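Local atomic coordinates of 3-dehydroquinate dehydratase (Zymomonas mobilis subsp. mobilis, PDB entry 6SMF), a protein that catalyses the dehydration of 3-dehydroquinate to 3-dehydroshikimate in the shikimate pathway, probably through an enolate intermediate. Residues 8-13 and 141-146; 61-66 and 78-83. All coordinates share one frame; numbering follows the deposited sequence. Where two conformers were deposited one is given.

Contact 1: 8-13 and 141-146; sequences PTIFIL and LALDAA
Ile-10 reaches from its strand to helix 136-147 and meets Leu-143 and Ala-146 most closely with one methyl, CD1. Its CB already points at the helix, but makes no close approach to it. CG2 lies against Ile-79 of the neighbouring strand and also sits under the helix, 4.4 Å from Leu-143 CD1. CG1, anti to the carbonyl carbon (chi1 -70°), lies 4.7 Å from Ala-146 CB and leads on to CD1. The extended second torsion, 165°, carries CD1 forward to the helix surface. Here CD1 lies 3.8 Å from Leu-143 CD1 and 4.0 Å from Ala-146 CB. The two partners are three residues apart, on successive turns of the helix; Ala-146 faces the strand directly and Leu-143 reaches in from the flank. Seen from Ile-10 CD1 they lie about 77° apart.

This is one helical layer on the parallel sheet of the flavodoxin-like fold of type II dehydroquinases. The C-terminal helix crosses the inner strand 9-14 beside helix 34-48, whose Gln-44 touches Leu-143. Leu-143 has CG anti to the backbone N, and its end bends toward the sheet. Its other methyl, CD2, stays 4.8 Å from CD1 of Ile-12, the next residue of the strand on this face of the sheet. Behind the contact, Leu-141 and Ala-145 pack on Ala-145 and Leu-141 of the second subunit.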
ATOM      1  N   PRO A   8     -12.587 -43.417  16.874  1.00110.53           N
ATOM      2  CA  PRO A   8     -12.272 -42.348  15.942  1.00105.12           C
ATOM      3  C   PRO A   8     -10.819 -41.922  16.171  1.00100.17           C
ATOM      4  O   PRO A   8     -10.420 -41.854  17.303  1.00 98.23           O
ATOM      5  CB  PRO A   8     -13.238 -41.200  16.302  1.00104.34           C
ATOM      6  CG  PRO A   8     -14.345 -41.827  17.112  1.00110.55           C
ATOM      7  CD  PRO A   8     -13.831 -43.163  17.610  1.00114.78           C
ATOM      8  N   THR A   9     -10.052 -41.693  15.108  1.00 97.51           N
ATOM      9  CA  THR A   9      -8.649 -41.229  15.235  1.00 97.37           C
ATOM     10  C   THR A   9      -8.592 -39.720  14.917  1.00 93.73           C
ATOM     11  O   THR A   9      -9.275 -39.243  13.989  1.00 94.08           O
ATOM     12  CB  THR A   9      -7.681 -42.145  14.470  1.00101.47           C
ATOM     13  OG1 THR A   9      -7.375 -41.502  13.231  1.00103.27           O
ATOM     14  CG2 THR A   9      -8.190 -43.564  14.277  1.00107.64           C
ATOM     15  N   ILE A  10      -7.860 -38.960  15.725  1.00 90.69           N
ATOM     16  CA  ILE A  10      -7.694 -37.494  15.520  1.00 84.30           C
ATOM     17  C   ILE A  10      -6.206 -37.202  15.366  1.00 82.51           C
ATOM     18  O   ILE A  10      -5.479 -37.390  16.351  1.00 85.06           O
ATOM     19  CB  ILE A  10      -8.323 -36.712  16.679  1.00 85.47           C
ATOM     20  CG1 ILE A  10      -9.847 -36.790  16.667  1.00 89.01           C
ATOM     21  CG2 ILE A  10      -7.877 -35.276  16.656  1.00 84.28           C
ATOM     22  CD1 ILE A  10     -10.454 -36.339  17.983  1.00 91.54           C
ATOM     23  N   PHE A  11      -5.785 -36.773  14.179  1.00 83.47           N
ATOM     24  CA  PHE A  11      -4.414 -36.292  13.903  1.00 84.98           C
ATOM     25  C   PHE A  11      -4.204 -34.953  14.629  1.00 84.83           C
ATOM     26  O   PHE A  11      -5.105 -34.069  14.668  1.00 81.98           O
ATOM     27  CB  PHE A  11      -4.206 -36.145  12.399  1.00 88.21           C
ATOM     28  CG  PHE A  11      -3.895 -37.434  11.688  1.00 94.79           C
ATOM     29  CD1 PHE A  11      -4.749 -38.511  11.777  1.00100.47           C
ATOM     30  CD2 PHE A  11      -2.744 -37.564  10.919  1.00 96.77           C
ATOM     31  CE1 PHE A  11      -4.440 -39.702  11.145  1.00100.65           C
ATOM     32  CE2 PHE A  11      -2.462 -38.741  10.247  1.00 94.66           C
ATOM     33  CZ  PHE A  11      -3.295 -39.814  10.395  1.00 97.97           C
ATOM     34  N   ILE A  12      -3.039 -34.833  15.257  1.00 83.04           N
ATOM     35  CA  ILE A  12      -2.570 -33.585  15.903  1.00 77.78           C
ATOM     36  C   ILE A  12      -1.196 -33.320  15.310  1.00 75.72           C
ATOM     37  O   ILE A  12      -0.275 -34.127  15.574  1.00 74.86           O
ATOM     38  CB  ILE A  12      -2.538 -33.735  17.422  1.00 79.31           C
ATOM     39  CG1 ILE A  12      -3.900 -34.176  17.968  1.00 82.65           C
ATOM     40  CG2 ILE A  12      -2.047 -32.448  18.061  1.00 76.69           C
ATOM     41  CD1 ILE A  12      -3.961 -34.291  19.484  1.00 83.05           C
ATOM     42  N   LEU A  13      -1.106 -32.272  14.495  1.00 71.37           N
ATOM     43  CA  LEU A  13       0.067 -32.011  13.643  1.00 74.79           C
ATOM     44  C   LEU A  13       0.731 -30.709  14.088  1.00 70.54           C
ATOM     45  O   LEU A  13       0.054 -29.678  14.106  1.00 71.33           O
ATOM     46  CB  LEU A  13      -0.402 -31.949  12.192  1.00 76.17           C
ATOM     47  CG  LEU A  13      -1.086 -33.196  11.654  1.00 80.69           C
ATOM     48  CD1 LEU A  13      -1.540 -32.981  10.211  1.00 80.63           C
ATOM     49  CD2 LEU A  13      -0.167 -34.395  11.745  1.00 81.53           C
ATOM     50  N   LEU A 141      -8.519 -28.005  24.661  1.00 85.93           N
ATOM     51  CA  LEU A 141      -9.824 -27.438  24.198  1.00 83.14           C
ATOM     52  C   LEU A 141     -10.152 -27.925  22.785  1.00 81.36           C
ATOM     53  O   LEU A 141     -11.329 -28.287  22.495  1.00 84.24           O
ATOM     54  CB  LEU A 141      -9.744 -25.915  24.190  1.00 81.46           C
ATOM     55  CG  LEU A 141      -9.748 -25.237  25.558  1.00 81.38           C
ATOM     56  CD1 LEU A 141      -9.185 -23.825  25.449  1.00 81.60           C
ATOM     57  CD2 LEU A 141     -11.154 -25.178  26.109  1.00 82.44           C
ATOM     58  N   ALA A 142      -9.144 -27.908  21.932  1.00 78.07           N
ATOM     59  CA  ALA A 142      -9.228 -28.365  20.529  1.00 77.50           C
ATOM     60  C   ALA A 142      -9.629 -29.846  20.540  1.00 81.87           C
ATOM     61  O   ALA A 142     -10.531 -30.222  19.790  1.00 85.68           O
ATOM     62  CB  ALA A 142      -7.896 -28.106  19.848  1.00 74.45           C
ATOM     63  N   LEU A 143      -9.036 -30.652  21.415  1.00 80.12           N
ATOM     64  CA  LEU A 143      -9.303 -32.109  21.444  1.00 84.33           C
ATOM     65  C   LEU A 143     -10.746 -32.363  21.934  1.00 88.71           C
ATOM     66  O   LEU A 143     -11.392 -33.273  21.343  1.00 90.72           O
ATOM     67  CB  LEU A 143      -8.232 -32.832  22.267  1.00 83.30           C
ATOM     68  CG  LEU A 143      -8.371 -34.360  22.330  1.00 88.54           C
ATOM     69  CD1 LEU A 143      -8.590 -35.005  20.958  1.00 87.35           C
ATOM     70  CD2 LEU A 143      -7.162 -34.987  23.013  1.00 91.10           C
ATOM     71  N   ASP A 144     -11.255 -31.603  22.929  1.00 91.84           N
ATOM     72  CA  ASP A 144     -12.674 -31.710  23.395  0.50 94.91           C
ATOM     73  C   ASP A 144     -13.590 -31.351  22.208  1.00 91.90           C
ATOM     74  O   ASP A 144     -14.505 -32.095  21.908  1.00 92.56           O
ATOM     75  CB  ASP A 144     -13.022 -30.795  24.584  0.50 96.73           C
ATOM     76  CG  ASP A 144     -12.665 -31.262  25.996  0.50101.56           C
ATOM     77  OD1 ASP A 144     -12.983 -32.419  26.376  0.50104.92           O
ATOM     78  OD2 ASP A 144     -12.115 -30.429  26.752  0.50103.73           O
ATOM     79  N   ALA A 145     -13.330 -30.232  21.541  1.00 90.63           N
ATOM     80  CA  ALA A 145     -14.218 -29.724  20.468  1.00 89.62           C
ATOM     81  C   ALA A 145     -14.264 -30.748  19.306  1.00 92.36           C
ATOM     82  O   ALA A 145     -15.367 -30.954  18.690  1.00 92.12           O
ATOM     83  CB  ALA A 145     -13.700 -28.380  20.049  1.00 83.46           C
ATOM     84  N   ALA A 146     -13.079 -31.327  19.031  1.00 88.05           N
ATOM     85  CA  ALA A 146     -12.775 -32.285  17.945  1.00 86.61           C
ATOM     86  C   ALA A 146     -13.490 -33.613  18.196  1.00 94.10           C
ATOM     87  O   ALA A 146     -13.976 -34.228  17.222  1.00 97.17           O
ATOM     88  CB  ALA A 146     -11.282 -32.453  17.868  1.00 79.70           C
TER

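Contact 2: 61-66 and 78-83; sequences GALIDW and VILNAA. With SO4 (sulfate ion), chain G.
Leu-63 faces Leu-80 and Ala-82 where helix 60-72 runs beneath the sheet. The helix is the connection of a beta-alpha-beta crossover: it links strand 51-56 to strand 77-81, passing strand 9-14 between them. The two leucines stand roughly at right angles, judged by their CA-to-CG lines. Leu-63 points straight from the helix to the sheet and divides its methyls. CD2 meets CD1 of Leu-80 at 4.5 Å, a loose touch. CD1 lies 4.2 Å from the backbone CA of Ala-82. Leu-80 leaves its strand more obliquely, with CG anti to the backbone N (chi1 177°), and only its end comes near the helix. Ile-92 of helix 90-98 packs on both leucines.

The strand end leads to the active site. Asn-81, predicted to bind substrate, turns away from the helix, and its ND2 bonds to Tyr-139 OH and to a citrate ion, probably from the crystallisation liquor. Its OD1 accepts a hydrogen bond from Ala-83 N at 3.1 Å, an Asx turn, and together these bonds fix the amide.

The first turns of the helix meet other subunits. Asp-65 OD2 bonds to His-59 NE2 of the third subunit. ND1 of that same His-59 bonds to a sulfate ion, probably of like origin, shared by three subunits, and Gly-61 N donates to sulfate O3 at 2.9 Å (N-H...O 153°).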
ATOM      1  N   GLY A  61       6.079 -29.548   3.559  1.00 70.66           N
ATOM      2  CA  GLY A  61       5.600 -30.709   2.805  1.00 73.97           C
ATOM      3  C   GLY A  61       5.074 -31.813   3.717  1.00 75.87           C
ATOM      4  O   GLY A  61       4.060 -32.489   3.330  1.00 78.62           O
ATOM      5  N   ALA A  62       5.733 -32.059   4.858  1.00 74.34           N
ATOM      6  CA  ALA A  62       5.281 -33.100   5.808  1.00 74.22           C
ATOM      7  C   ALA A  62       3.860 -32.784   6.296  1.00 69.20           C
ATOM      8  O   ALA A  62       3.021 -33.680   6.289  1.00 71.31           O
ATOM      9  CB  ALA A  62       6.260 -33.273   6.929  1.00 78.14           C
ATOM     10  N   LEU A  63       3.561 -31.545   6.654  1.00 68.31           N
ATOM     11  CA  LEU A  63       2.213 -31.180   7.171  1.00 66.16           C
ATOM     12  C   LEU A  63       1.160 -31.461   6.100  1.00 67.38           C
ATOM     13  O   LEU A  63       0.053 -31.934   6.441  1.00 67.70           O
ATOM     14  CB  LEU A  63       2.223 -29.724   7.613  1.00 62.38           C
ATOM     15  CG  LEU A  63       3.227 -29.439   8.723  1.00 64.10           C
ATOM     16  CD1 LEU A  63       3.309 -27.973   9.018  1.00 64.68           C
ATOM     17  CD2 LEU A  63       2.855 -30.172   9.975  1.00 67.62           C
ATOM     18  N   ILE A  64       1.497 -31.226   4.838  1.00 68.33           N
ATOM     19  CA  ILE A  64       0.537 -31.452   3.722  1.00 68.40           C
ATOM     20  C   ILE A  64       0.334 -32.969   3.566  1.00 74.61           C
ATOM     21  O   ILE A  64      -0.856 -33.406   3.597  1.00 72.29           O
ATOM     22  CB  ILE A  64       1.019 -30.755   2.447  1.00 67.08           C
ATOM     23  CG1 ILE A  64       1.039 -29.228   2.641  1.00 68.03           C
ATOM     24  CG2 ILE A  64       0.172 -31.170   1.280  1.00 64.11           C
ATOM     25  CD1 ILE A  64       2.015 -28.495   1.740  1.00 65.58           C
ATOM     26  N   ASP A  65       1.430 -33.741   3.463  1.00 73.84           N
ATOM     27  CA  ASP A  65       1.368 -35.240   3.400  1.00 75.81           C
ATOM     28  C   ASP A  65       0.424 -35.736   4.507  1.00 72.80           C
ATOM     29  O   ASP A  65      -0.477 -36.504   4.226  1.00 72.26           O
ATOM     30  CB  ASP A  65       2.738 -35.914   3.574  1.00 76.99           C
ATOM     31  CG  ASP A  65       3.846 -35.572   2.561  1.00 81.96           C
ATOM     32  OD1 ASP A  65       3.520 -35.228   1.367  1.00 80.59           O
ATOM     33  OD2 ASP A  65       5.025 -35.736   2.964  1.00 84.78           O
ATOM     34  N   TRP A  66       0.591 -35.230   5.729  1.00 74.65           N
ATOM     35  CA  TRP A  66      -0.169 -35.663   6.937  1.00 75.03           C
ATOM     36  C   TRP A  66      -1.631 -35.232   6.817  1.00 76.22           C
ATOM     37  O   TRP A  66      -2.501 -36.044   7.094  1.00 77.79           O
ATOM     38  CB  TRP A  66       0.491 -35.181   8.239  1.00 74.11           C
ATOM     39  CG  TRP A  66       1.808 -35.846   8.474  1.00 78.03           C
ATOM     40  CD1 TRP A  66       2.204 -37.060   7.987  1.00 85.74           C
ATOM     41  CD2 TRP A  66       2.904 -35.367   9.259  1.00 79.81           C
ATOM     42  NE1 TRP A  66       3.481 -37.345   8.374  1.00 86.79           N
ATOM     43  CE2 TRP A  66       3.927 -36.341   9.179  1.00 82.52           C
ATOM     44  CE3 TRP A  66       3.132 -34.221  10.022  1.00 81.32           C
ATOM     45  CZ2 TRP A  66       5.146 -36.202   9.836  1.00 84.03           C
ATOM     46  CZ3 TRP A  66       4.334 -34.092  10.690  1.00 82.97           C
ATOM     47  CH2 TRP A  66       5.325 -35.066  10.590  1.00 81.40           C
ATOM     48  N   VAL A  78      -8.475 -33.066  12.324  1.00 79.37           N
ATOM     49  CA  VAL A  78      -7.041 -32.666  12.449  1.00 75.49           C
ATOM     50  C   VAL A  78      -6.973 -31.424  13.332  1.00 73.45           C
ATOM     51  O   VAL A  78      -7.718 -30.454  13.115  1.00 73.31           O
ATOM     52  CB  VAL A  78      -6.368 -32.384  11.103  1.00 77.59           C
ATOM     53  CG1 VAL A  78      -4.930 -31.916  11.277  1.00 78.97           C
ATOM     54  CG2 VAL A  78      -6.422 -33.598  10.204  1.00 83.67           C
ATOM     55  N   ILE A  79      -6.114 -31.486  14.329  1.00 73.28           N
ATOM     56  CA  ILE A  79      -5.727 -30.310  15.135  1.00 70.52           C
ATOM     57  C   ILE A  79      -4.372 -29.918  14.569  1.00 71.38           C
ATOM     58  O   ILE A  79      -3.499 -30.796  14.524  1.00 71.14           O
ATOM     59  CB  ILE A  79      -5.685 -30.680  16.617  1.00 73.53           C
ATOM     60  CG1 ILE A  79      -7.076 -31.048  17.160  1.00 77.33           C
ATOM     61  CG2 ILE A  79      -5.028 -29.578  17.407  1.00 73.22           C
ATOM     62  CD1 ILE A  79      -7.055 -31.797  18.520  1.00 80.21           C
ATOM     63  N   LEU A  80      -4.252 -28.692  14.062  1.00 69.50           N
ATOM     64  CA  LEU A  80      -3.062 -28.251  13.296  1.00 67.19           C
ATOM     65  C   LEU A  80      -2.504 -26.978  13.915  1.00 64.15           C
ATOM     66  O   LEU A  80      -3.228 -25.991  14.006  1.00 60.18           O
ATOM     67  CB  LEU A  80      -3.451 -28.007  11.834  1.00 65.61           C
ATOM     68  CG  LEU A  80      -2.325 -27.474  10.958  1.00 62.36           C
ATOM     69  CD1 LEU A  80      -1.130 -28.437  10.966  1.00 64.09           C
ATOM     70  CD2 LEU A  80      -2.845 -27.222   9.543  1.00 65.83           C
ATOM     71  N   ASN A  81      -1.261 -27.058  14.367  1.00 67.44           N
ATOM     72  CA  ASN A  81      -0.414 -25.909  14.744  1.00 64.00           C
ATOM     73  C   ASN A  81       0.722 -25.866  13.721  1.00 64.39           C
ATOM     74  O   ASN A  81       1.708 -26.563  13.906  1.00 69.83           O
ATOM     75  CB  ASN A  81       0.061 -26.046  16.191  1.00 65.42           C
ATOM     76  CG  ASN A  81       0.757 -24.785  16.608  1.00 65.43           C
ATOM     77  OD1 ASN A  81       1.115 -24.016  15.730  1.00 65.53           O
ATOM     78  ND2 ASN A  81       0.947 -24.570  17.902  1.00 64.88           N
ATOM     79  N   ALA A  82       0.538 -25.159  12.616  1.00 62.99           N
ATOM     80  CA  ALA A  82       1.523 -25.037  11.517  1.00 60.79           C
ATOM     81  C   ALA A  82       2.692 -24.127  11.922  1.00 58.37           C
ATOM     82  O   ALA A  82       3.578 -23.932  11.113  1.00 59.06           O
ATOM     83  CB  ALA A  82       0.820 -24.517  10.290  1.00 59.82           C
ATOM     84  N   ALA A  83       2.694 -23.583  13.132  1.00 60.91           N
ATOM     85  CA  ALA A  83       3.722 -22.625  13.621  1.00 59.76           C
ATOM     86  C   ALA A  83       3.974 -21.553  12.540  1.00 61.30           C
ATOM     87  O   ALA A  83       2.955 -20.991  12.042  1.00 54.88           O
ATOM     88  CB  ALA A  83       4.966 -23.345  14.021  1.00 59.12           C
TER
HETATM   89  S   SO4 G 203      10.269 -29.278   2.258  1.00 98.64           S
HETATM   90  O1  SO4 G 203      10.886 -30.594   2.180  1.00 87.41           O
HETATM   91  O2  SO4 G 203      10.350 -28.672   0.936  1.00 81.01           O
HETATM   92  O3  SO4 G 203       8.849 -29.427   2.699  1.00 72.87           O
HETATM   93  O4  SO4 G 203      11.030 -28.448   3.209  1.00 87.81           O

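Both contacts are buried and apolar, and they lie on opposite faces of one parallel sheet. Their strands, 9-14 and 77-81, are neighbours: Ile-79 lies between Phe-11 and Leu-13 in the ladder, its N 2.8 Å from Phe-11 O and its O 2.8 Å from Leu-13 N, probable hydrogen bonds. Strand 9-14 sends Ile-10 to one helical layer and Leu-13 to the other, its CD1 3.6 Å from Trp-66 CB. Contact 1 lies away from the annotated sites, and its helix meets a second subunit through apolar residues. Contact 2 runs into polar ground: its strand end carries Asn-81, predicted to bind substrate, and its helix start holds a sulfate ion, probably from the crystallisation liquor.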